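Local coordinates for iota-carrageenase (Alteromonas, PDB 3LMW), which hydrolyses the beta-1,4 linkages within iota-carrageenan, a sulfated galactan of red algal cell walls, with inversion of anomeric configuration, at residues Asp356-Phe361 against Asn426-Asn431; Val283-Pro288 against Tyr342-Gly347. All coordinates share one frame; numbering follows the deposited sequence.

Contact 1: Asp356-Phe361 against Asn426-Asn431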
# COMPACT_ATOMS: atom_id res chain seq x y z
N ASP A 356 14.09 -12.52 -10.00
CA ASP A 356 14.53 -11.50 -10.99
C ASP A 356 14.32 -10.08 -10.47
O ASP A 356 13.27 -9.46 -10.66
CB ASP A 356 13.88 -11.68 -12.39
CG ASP A 356 14.04 -13.12 -12.96
OD1 ASP A 356 15.18 -13.68 -12.89
OD2 ASP A 356 13.03 -13.69 -13.47
N VAL A 357 15.34 -9.58 -9.79
CA VAL A 357 15.25 -8.30 -9.16
C VAL A 357 16.32 -7.45 -9.82
O VAL A 357 17.50 -7.84 -9.83
CB VAL A 357 15.47 -8.45 -7.62
CG1 VAL A 357 15.34 -7.15 -6.91
CG2 VAL A 357 14.48 -9.49 -7.04
N THR A 358 15.91 -6.34 -10.43
CA THR A 358 16.87 -5.41 -10.99
C THR A 358 16.69 -4.05 -10.34
O THR A 358 15.61 -3.46 -10.44
CB THR A 358 16.63 -5.21 -12.49
OG1 THR A 358 16.84 -6.43 -13.19
CG2 THR A 358 17.54 -4.15 -13.07
N ALA A 359 17.76 -3.54 -9.73
CA ALA A 359 17.74 -2.22 -9.14
C ALA A 359 18.69 -1.28 -9.88
O ALA A 359 19.91 -1.49 -9.85
CB ALA A 359 18.12 -2.30 -7.69
N ARG A 360 18.14 -0.24 -10.51
CA ARG A 360 18.97 0.79 -11.15
C ARG A 360 19.22 1.99 -10.20
O ARG A 360 18.27 2.61 -9.71
CB ARG A 360 18.31 1.27 -12.46
CG ARG A 360 19.08 2.37 -13.24
CD ARG A 360 18.35 2.78 -14.56
NE ARG A 360 18.39 1.75 -15.61
CZ ARG A 360 19.43 1.60 -16.45
NH1 ARG A 360 20.47 2.44 -16.38
NH2 ARG A 360 19.42 0.63 -17.36
N PHE A 361 20.47 2.34 -9.99
CA PHE A 361 20.83 3.51 -9.20
C PHE A 361 20.23 4.81 -9.67
O PHE A 361 20.20 5.12 -10.86
CB PHE A 361 22.33 3.66 -9.21
CG PHE A 361 22.85 4.75 -8.34
CD1 PHE A 361 22.92 4.59 -6.96
CD2 PHE A 361 23.32 5.93 -8.88
CE1 PHE A 361 23.42 5.60 -6.15
CE2 PHE A 361 23.83 6.94 -8.08
CZ PHE A 361 23.87 6.75 -6.70
N ASN A 426 18.52 -14.28 -8.52
CA ASN A 426 18.99 -13.52 -9.70
C ASN A 426 18.83 -11.96 -9.55
O ASN A 426 18.17 -11.27 -10.37
CB ASN A 426 18.37 -14.09 -10.98
CG ASN A 426 18.77 -13.31 -12.22
OD1 ASN A 426 19.90 -12.80 -12.31
ND2 ASN A 426 17.85 -13.18 -13.16
N VAL A 427 19.43 -11.44 -8.49
CA VAL A 427 19.34 -10.05 -8.10
C VAL A 427 20.42 -9.23 -8.80
O VAL A 427 21.60 -9.58 -8.72
CB VAL A 427 19.49 -9.96 -6.56
CG1 VAL A 427 19.49 -8.52 -6.04
CG2 VAL A 427 18.36 -10.74 -5.90
N LYS A 428 20.03 -8.16 -9.50
CA LYS A 428 21.03 -7.35 -10.24
C LYS A 428 21.05 -5.88 -9.86
O LYS A 428 20.05 -5.33 -9.46
CB LYS A 428 20.88 -7.50 -11.77
CG LYS A 428 20.64 -8.92 -12.23
CD LYS A 428 20.44 -9.01 -13.75
CE LYS A 428 19.08 -9.65 -14.16
NZ LYS A 428 17.93 -9.42 -13.21
N ARG A 429 22.21 -5.25 -9.99
CA ARG A 429 22.28 -3.80 -9.84
C ARG A 429 22.84 -3.15 -11.10
O ARG A 429 23.70 -3.71 -11.77
CB ARG A 429 23.13 -3.44 -8.64
CG ARG A 429 22.47 -3.77 -7.32
CD ARG A 429 23.31 -3.34 -6.15
NE ARG A 429 24.67 -3.86 -6.18
CZ ARG A 429 25.71 -3.27 -5.58
NH1 ARG A 429 25.54 -2.15 -4.88
NH2 ARG A 429 26.93 -3.80 -5.67
N ILE A 430 22.37 -1.95 -11.41
CA ILE A 430 22.92 -1.19 -12.52
C ILE A 430 23.43 0.16 -12.02
O ILE A 430 22.71 0.92 -11.36
CB ILE A 430 21.89 -1.02 -13.65
CG1 ILE A 430 21.37 -2.40 -14.12
CG2 ILE A 430 22.51 -0.24 -14.80
CD1 ILE A 430 20.01 -2.38 -14.87
N ASN A 431 24.71 0.42 -12.28
CA ASN A 431 25.30 1.73 -12.09
C ASN A 431 25.39 2.24 -10.66
O ASN A 431 25.48 3.47 -10.42
CB ASN A 431 24.62 2.75 -13.00
CG ASN A 431 25.61 3.45 -13.88
OD1 ASN A 431 26.57 2.82 -14.36
ND2 ASN A 431 25.43 4.76 -14.08
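Thr358 OG1 and Lys428 CG both lie beside their backbone N, anti to the carbonyl carbon, and the lysine then bends near its end, which turns NZ back to donate to Thr358 OG1 at 3.2 Å. The same threonine torsion (chi1 -64°) puts CG2 anti to N, on the side of Ile430. Thr358 and Lys428 sit level on parallel strands 352-360 and 422-430, neighbouring turns of the beta-helix, as in the pectate lyase-like superfamily. Residues pair in strict register from Val357 with Val427 to Arg360 with Ile430. Bonds alternate along the ladder: Val357 N to Asn426 O, weak, then Lys428 N to Val357 O, Ala359 N to Lys428 O at 2.9 Å, Ile430 N to Ala359 O, and Phe361 N to Ile430 O at 3.0 Å.

The two faces differ in chemistry. On one, Val357 rests on Ala275, Val427 on Ala407 and Ala359 on Ser269, places that suit compact groups; Arg429, on the same side, turns its NH1 to Ser436. The other carries Thr358, Lys428, Arg360 and Ile430. There Ile430 serves two partners: CD1 meets the methyl CG2 of Thr358 at 3.5 Å, and CG2 lies over one face of the Arg360 guanidinium, 3.7 Å from NH1. A branched aliphatic chain is apt here, covering a methyl and a flat cation with separate branches.

Where the chain turns a corner, Asn426 has positive phi, which asparagine tolerates well. Its ND2 donates to Asp356 OD1 at 2.7 Å, on the anti side and somewhat out of the carboxylate plane, with amide and carboxylate nearly perpendicular.

Contact 2: Val283-Pro288 against Tyr342-Gly347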
# COMPACT_ATOMS: atom_id res chain seq x y z
N VAL A 283 5.32 -6.72 18.31
CA VAL A 283 4.08 -6.67 19.12
C VAL A 283 3.86 -5.32 19.81
O VAL A 283 4.79 -4.74 20.38
CB VAL A 283 4.06 -7.74 20.26
CG1 VAL A 283 3.69 -9.06 19.73
CG2 VAL A 283 5.39 -7.85 20.89
N GLU A 284 2.61 -4.86 19.75
CA GLU A 284 2.16 -3.74 20.55
C GLU A 284 1.08 -4.21 21.52
O GLU A 284 0.10 -4.87 21.12
CB GLU A 284 1.62 -2.60 19.69
CG GLU A 284 2.65 -1.84 18.84
CD GLU A 284 2.02 -0.73 17.97
OE1 GLU A 284 0.79 -0.77 17.69
OE2 GLU A 284 2.77 0.18 17.56
N LEU A 285 1.26 -3.88 22.79
CA LEU A 285 0.24 -4.16 23.78
C LEU A 285 -0.62 -2.93 24.04
O LEU A 285 -0.11 -1.90 24.46
CB LEU A 285 0.90 -4.63 25.07
CG LEU A 285 1.73 -5.88 24.87
CD1 LEU A 285 2.69 -6.08 26.04
CD2 LEU A 285 0.81 -7.07 24.70
N PHE A 286 -1.92 -3.07 23.79
CA PHE A 286 -2.87 -1.96 24.01
C PHE A 286 -3.44 -2.07 25.41
O PHE A 286 -3.86 -3.15 25.83
CB PHE A 286 -4.01 -1.99 22.97
CG PHE A 286 -3.61 -1.47 21.61
CD1 PHE A 286 -2.29 -1.50 21.18
CD2 PHE A 286 -4.56 -0.98 20.74
CE1 PHE A 286 -1.94 -1.02 19.90
CE2 PHE A 286 -4.21 -0.52 19.47
CZ PHE A 286 -2.90 -0.52 19.06
N SER A 287 -3.42 -0.95 26.14
CA SER A 287 -4.10 -0.82 27.44
C SER A 287 -5.62 -1.01 27.29
O SER A 287 -6.18 -0.66 26.24
CB SER A 287 -3.81 0.56 28.07
OG SER A 287 -4.41 1.62 27.34
N PRO A 288 -6.29 -1.57 28.33
CA PRO A 288 -7.75 -1.80 28.35
C PRO A 288 -8.57 -0.51 28.16
O PRO A 288 -8.22 0.53 28.72
CB PRO A 288 -7.99 -2.37 29.74
CG PRO A 288 -6.73 -3.07 30.07
CD PRO A 288 -5.65 -2.18 29.52
N TYR A 342 0.35 -12.47 27.32
CA TYR A 342 -0.70 -11.79 26.61
C TYR A 342 -1.16 -12.64 25.43
O TYR A 342 -2.20 -12.35 24.81
CB TYR A 342 -0.20 -10.42 26.17
CG TYR A 342 0.12 -9.50 27.34
CD1 TYR A 342 1.44 -9.34 27.81
CD2 TYR A 342 -0.88 -8.80 27.99
CE1 TYR A 342 1.72 -8.52 28.88
CE2 TYR A 342 -0.60 -7.97 29.05
CZ TYR A 342 0.69 -7.83 29.50
OH TYR A 342 0.92 -6.98 30.57
N GLY A 343 -0.40 -13.71 25.16
CA GLY A 343 -0.77 -14.72 24.18
C GLY A 343 -0.59 -14.25 22.74
O GLY A 343 -1.12 -14.86 21.81
N ILE A 344 0.17 -13.17 22.56
CA ILE A 344 0.36 -12.62 21.22
C ILE A 344 1.86 -12.52 20.87
O ILE A 344 2.69 -12.34 21.78
CB ILE A 344 -0.38 -11.28 21.05
CG1 ILE A 344 0.22 -10.17 21.93
CG2 ILE A 344 -1.89 -11.47 21.36
CD1 ILE A 344 -0.54 -8.81 21.79
N GLU A 345 2.20 -12.69 19.59
CA GLU A 345 3.61 -12.63 19.17
C GLU A 345 3.85 -11.79 17.89
O GLU A 345 2.90 -11.30 17.27
CB GLU A 345 4.19 -14.03 19.06
CG GLU A 345 3.47 -14.96 18.09
CD GLU A 345 4.08 -16.36 18.08
OE1 GLU A 345 4.59 -16.75 17.02
OE2 GLU A 345 4.06 -17.05 19.13
N PRO A 346 5.13 -11.60 17.51
CA PRO A 346 5.35 -10.79 16.31
C PRO A 346 4.83 -11.55 15.13
O PRO A 346 4.72 -12.78 15.19
CB PRO A 346 6.88 -10.69 16.22
CG PRO A 346 7.38 -11.08 17.59
CD PRO A 346 6.40 -12.09 18.07
N GLY A 347 4.47 -10.83 14.08
CA GLY A 347 3.93 -11.44 12.88
C GLY A 347 5.04 -11.91 11.96
O GLY A 347 6.22 -11.66 12.21
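Leu285 lays its CD2 methyl over one face of the Tyr342 ring, 4.1 Å from the centroid and 27° off the ring normal, a CH-pi contact. With CG beside the backbone N (chi1 -59°) and chi2 extended, the leucine fork presents both methyls: Leu285 CD2 meets Tyr342 CG, and Leu285 CD1 lies 3.9 Å from Tyr342 CE1. The two side chains cross at about a right angle.

Leu285 CD2 also touches Ile344 CD1, at 3.6 Å. Ile344 sends CG1 between its backbone N and carbonyl carbon (chi1 67°) and then runs straight on, which carries CD1 to Leu285 CD2 and toward the carbonyl O of Glu284. Farther along, Val283 turns CG1 to the backbone of Glu345 and the ring of Pro346.

Gly343, the first residue past helix 332-342, has positive phi, which glycine adopts readily; the side chains of Tyr342 and Ile344, its neighbours in sequence, both point to the strand. Val328, Val302 and Leu335 extend this apolar surface.

No hydrogen bond crosses between the segments; the backbone of Val283 and Leu285 bonds instead to Val328 and Ala326. The association therefore rests on shape and on the burial of aliphatic and aromatic carbon.

Contact 1 is a surface contact within the parallel beta-helix itself, joining two of its neighbouring strands, while contact 2 is partly buried and lies in the excursion the chain makes between strands 276-278 and 352-360. The two share no strand or helix; their centres are 38 Å apart and their nearest atoms about 21 Å. Chemistry follows place. In 356-361 against 426-431, backbone hydrogen bonds set the register and one face mixes polar and charged side chains with Ile430. In 283-288 against 342-347, an edge strand of a small antiparallel sheet meets a post-helix loop through apolar side chains, with no hydrogen bond between the segments.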